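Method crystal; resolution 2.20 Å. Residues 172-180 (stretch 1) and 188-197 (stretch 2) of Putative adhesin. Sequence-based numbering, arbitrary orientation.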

# COMPACT_ATOMS: atom_id res chain seq x y z
N PHE A 172 4.60 -8.42 17.63
CA PHE A 172 5.11 -7.94 16.34
C PHE A 172 4.63 -6.53 16.12
O PHE A 172 3.47 -6.23 16.37
CB PHE A 172 4.63 -8.83 15.20
CG PHE A 172 5.00 -10.30 15.32
CD1 PHE A 172 4.27 -11.15 16.14
CD2 PHE A 172 5.98 -10.85 14.50
CE1 PHE A 172 4.56 -12.51 16.18
CE2 PHE A 172 6.29 -12.21 14.57
CZ PHE A 172 5.58 -13.03 15.40
N GLU A 173 5.55 -5.64 15.69
CA GLU A 173 5.22 -4.23 15.45
C GLU A 173 5.95 -3.69 14.26
O GLU A 173 7.07 -4.11 13.96
CB GLU A 173 5.60 -3.36 16.65
CG GLU A 173 4.69 -3.48 17.85
CD GLU A 173 5.32 -3.09 19.18
OE1 GLU A 173 6.53 -2.75 19.22
OE2 GLU A 173 4.59 -3.13 20.19
N ILE A 174 5.32 -2.69 13.63
CA ILE A 174 5.92 -1.87 12.59
C ILE A 174 5.69 -0.45 13.04
O ILE A 174 4.55 -0.06 13.24
CB ILE A 174 5.49 -2.14 11.13
CG1 ILE A 174 6.01 -3.51 10.67
CG2 ILE A 174 6.03 -1.04 10.20
CD1 ILE A 174 5.42 -4.04 9.32
N THR A 175 6.78 0.29 13.30
CA THR A 175 6.68 1.71 13.60
C THR A 175 7.05 2.45 12.31
O THR A 175 8.02 2.10 11.62
CB THR A 175 7.53 2.13 14.80
OG1 THR A 175 8.87 1.66 14.63
CG2 THR A 175 6.91 1.72 16.14
N ASP A 176 6.27 3.48 12.00
CA ASP A 176 6.47 4.30 10.80
C ASP A 176 5.76 5.60 10.98
O ASP A 176 4.97 5.75 11.90
CB ASP A 176 5.95 3.57 9.54
CG ASP A 176 6.58 3.98 8.22
OD1 ASP A 176 7.21 5.09 8.18
OD2 ASP A 176 6.53 3.19 7.26
N ASP A 177 6.03 6.56 10.09
CA ASP A 177 5.36 7.85 10.05
C ASP A 177 4.88 7.99 8.61
O ASP A 177 5.50 8.68 7.80
CB ASP A 177 6.29 8.99 10.54
CG ASP A 177 5.61 10.34 10.70
OD1 ASP A 177 4.55 10.57 10.06
OD2 ASP A 177 6.16 11.19 11.45
N ASN A 178 3.80 7.28 8.26
CA ASN A 178 3.35 7.22 6.87
C ASN A 178 1.82 7.24 6.69
O ASN A 178 1.35 6.70 5.70
CB ASN A 178 3.92 5.92 6.22
CG ASN A 178 3.44 4.63 6.84
OD1 ASN A 178 2.96 4.61 7.97
ND2 ASN A 178 3.56 3.51 6.11
N ILE A 179 1.05 7.84 7.61
CA ILE A 179 -0.41 7.78 7.50
C ILE A 179 -1.03 9.08 6.94
O ILE A 179 -2.26 9.13 6.78
CB ILE A 179 -1.10 7.36 8.83
CG1 ILE A 179 -0.99 8.44 9.92
CG2 ILE A 179 -0.62 5.99 9.28
CD1 ILE A 179 -2.19 8.46 10.85
N LEU A 180 -0.20 10.09 6.61
CA LEU A 180 -0.66 11.36 6.03
C LEU A 180 -0.02 11.57 4.66
O LEU A 180 1.20 11.60 4.55
CB LEU A 180 -0.36 12.55 6.96
CG LEU A 180 -0.90 13.93 6.52
CD1 LEU A 180 -2.44 13.95 6.46
CD2 LEU A 180 -0.39 15.05 7.46
N LEU A 188 3.64 13.03 4.39
CA LEU A 188 3.83 14.22 5.21
C LEU A 188 4.12 13.80 6.65
O LEU A 188 3.34 13.03 7.20
CB LEU A 188 2.59 15.11 5.17
CG LEU A 188 2.34 15.92 3.91
CD1 LEU A 188 1.01 16.64 4.02
CD2 LEU A 188 3.43 16.98 3.67
N GLU A 189 5.17 14.34 7.28
CA GLU A 189 5.52 14.02 8.68
C GLU A 189 4.36 14.38 9.62
O GLU A 189 3.92 15.52 9.65
CB GLU A 189 6.83 14.71 9.08
CG GLU A 189 7.46 14.09 10.31
CD GLU A 189 8.88 14.51 10.64
OE1 GLU A 189 9.51 15.20 9.82
OE2 GLU A 189 9.36 14.14 11.74
N ASN A 190 3.83 13.38 10.34
CA ASN A 190 2.64 13.56 11.18
C ASN A 190 2.79 12.90 12.57
O ASN A 190 1.88 13.00 13.41
CB ASN A 190 1.43 12.95 10.44
CG ASN A 190 0.09 13.34 11.02
OD1 ASN A 190 -0.26 14.52 11.12
ND2 ASN A 190 -0.67 12.37 11.46
N GLY A 191 3.94 12.30 12.82
CA GLY A 191 4.23 11.61 14.07
C GLY A 191 4.13 10.10 13.88
O GLY A 191 3.29 9.59 13.11
N MSE A 192 5.00 9.37 14.59
CA MSE A 192 5.10 7.93 14.55
C MSE A 192 3.79 7.25 14.92
O MSE A 192 3.08 7.68 15.84
CB MSE A 192 6.21 7.47 15.49
CG MSE A 192 6.51 5.99 15.42
SE MSE A 192 7.55 5.36 16.93
CE MSE A 192 6.06 5.21 18.29
N VAL A 193 3.48 6.17 14.21
CA VAL A 193 2.34 5.29 14.46
C VAL A 193 2.91 3.89 14.67
O VAL A 193 3.99 3.59 14.16
CB VAL A 193 1.22 5.30 13.37
CG1 VAL A 193 0.60 6.68 13.23
CG2 VAL A 193 1.72 4.76 12.03
N THR A 194 2.19 3.05 15.41
CA THR A 194 2.56 1.66 15.62
C THR A 194 1.49 0.78 14.96
O THR A 194 0.31 0.88 15.28
CB THR A 194 2.73 1.38 17.13
OG1 THR A 194 3.77 2.21 17.63
CG2 THR A 194 3.07 -0.08 17.41
N TYR A 195 1.91 -0.08 14.03
CA TYR A 195 1.05 -1.08 13.42
C TYR A 195 1.25 -2.38 14.20
O TYR A 195 2.39 -2.74 14.52
CB TYR A 195 1.40 -1.31 11.93
CG TYR A 195 1.20 -0.12 11.01
CD1 TYR A 195 -0.05 0.15 10.44
CD2 TYR A 195 2.28 0.66 10.62
CE1 TYR A 195 -0.22 1.22 9.57
CE2 TYR A 195 2.13 1.70 9.70
CZ TYR A 195 0.88 1.98 9.18
OH TYR A 195 0.78 3.00 8.27
N THR A 196 0.15 -3.10 14.47
CA THR A 196 0.20 -4.41 15.12
C THR A 196 -0.50 -5.42 14.18
O THR A 196 -1.19 -5.00 13.25
CB THR A 196 -0.36 -4.38 16.55
OG1 THR A 196 -1.73 -3.98 16.52
CG2 THR A 196 0.48 -3.48 17.51
N PRO A 197 -0.29 -6.74 14.34
CA PRO A 197 -0.89 -7.69 13.37
C PRO A 197 -2.42 -7.77 13.38
O PRO A 197 -3.07 -7.70 14.43
CB PRO A 197 -0.31 -9.03 13.81
CG PRO A 197 0.97 -8.66 14.55
CD PRO A 197 0.57 -7.45 15.30
O HOH W 1 2.84 10.48 7.27

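Stretch 2 runs antiparallel to stretch 1, and its contacts pass from a loop in which the carboxylate of Asp177 receives backbone amides to a strand paired through backbone hydrogen bonds. At the start, Leu188 N donates to Leu180 O (2.8 Å), while Leu188 CB packs against Leu180 CD2 at 3.8 Å. Water 1 extends this junction, accepting from Leu180 N (3.1 Å) and donating to Leu188 O (2.6 Å). The next turn is organised by Asp177, whose short carboxylate can accept from successive amides: Asn190 N donates to Asp177 OD1 (2.9 Å) and Gly191 N to Asp177 OD2 (2.8 Å). Glycine suits position 191 because, at its positive phi, a CB would jam against the preceding carbonyl. The selenium of Met192, a selenomethionine, lies 3.8 Å from Thr175 CG2.

Pairing then becomes regular. Val193 N donates to Asp176 O (2.8 Å) and Val193 O accepts from Asp176 N (3.1 Å); its branched side chain suits a strand, and CG2 meets Ile179 CG2 at 3.8 Å. Thr194 faces Thr175 in a non-hydrogen-bonded pair, with Thr194 OG1 3.5 Å from Thr175 CG2. Tyr195 N donates to Ile174 O (2.8 Å), and its long side chain carries OH to Asn178 OD1, a 2.7 Å hydrogen bond. Finally, Pro197 CG packs 3.7 Å from Phe172 CB, an apolar contact that needs no amide hydrogen.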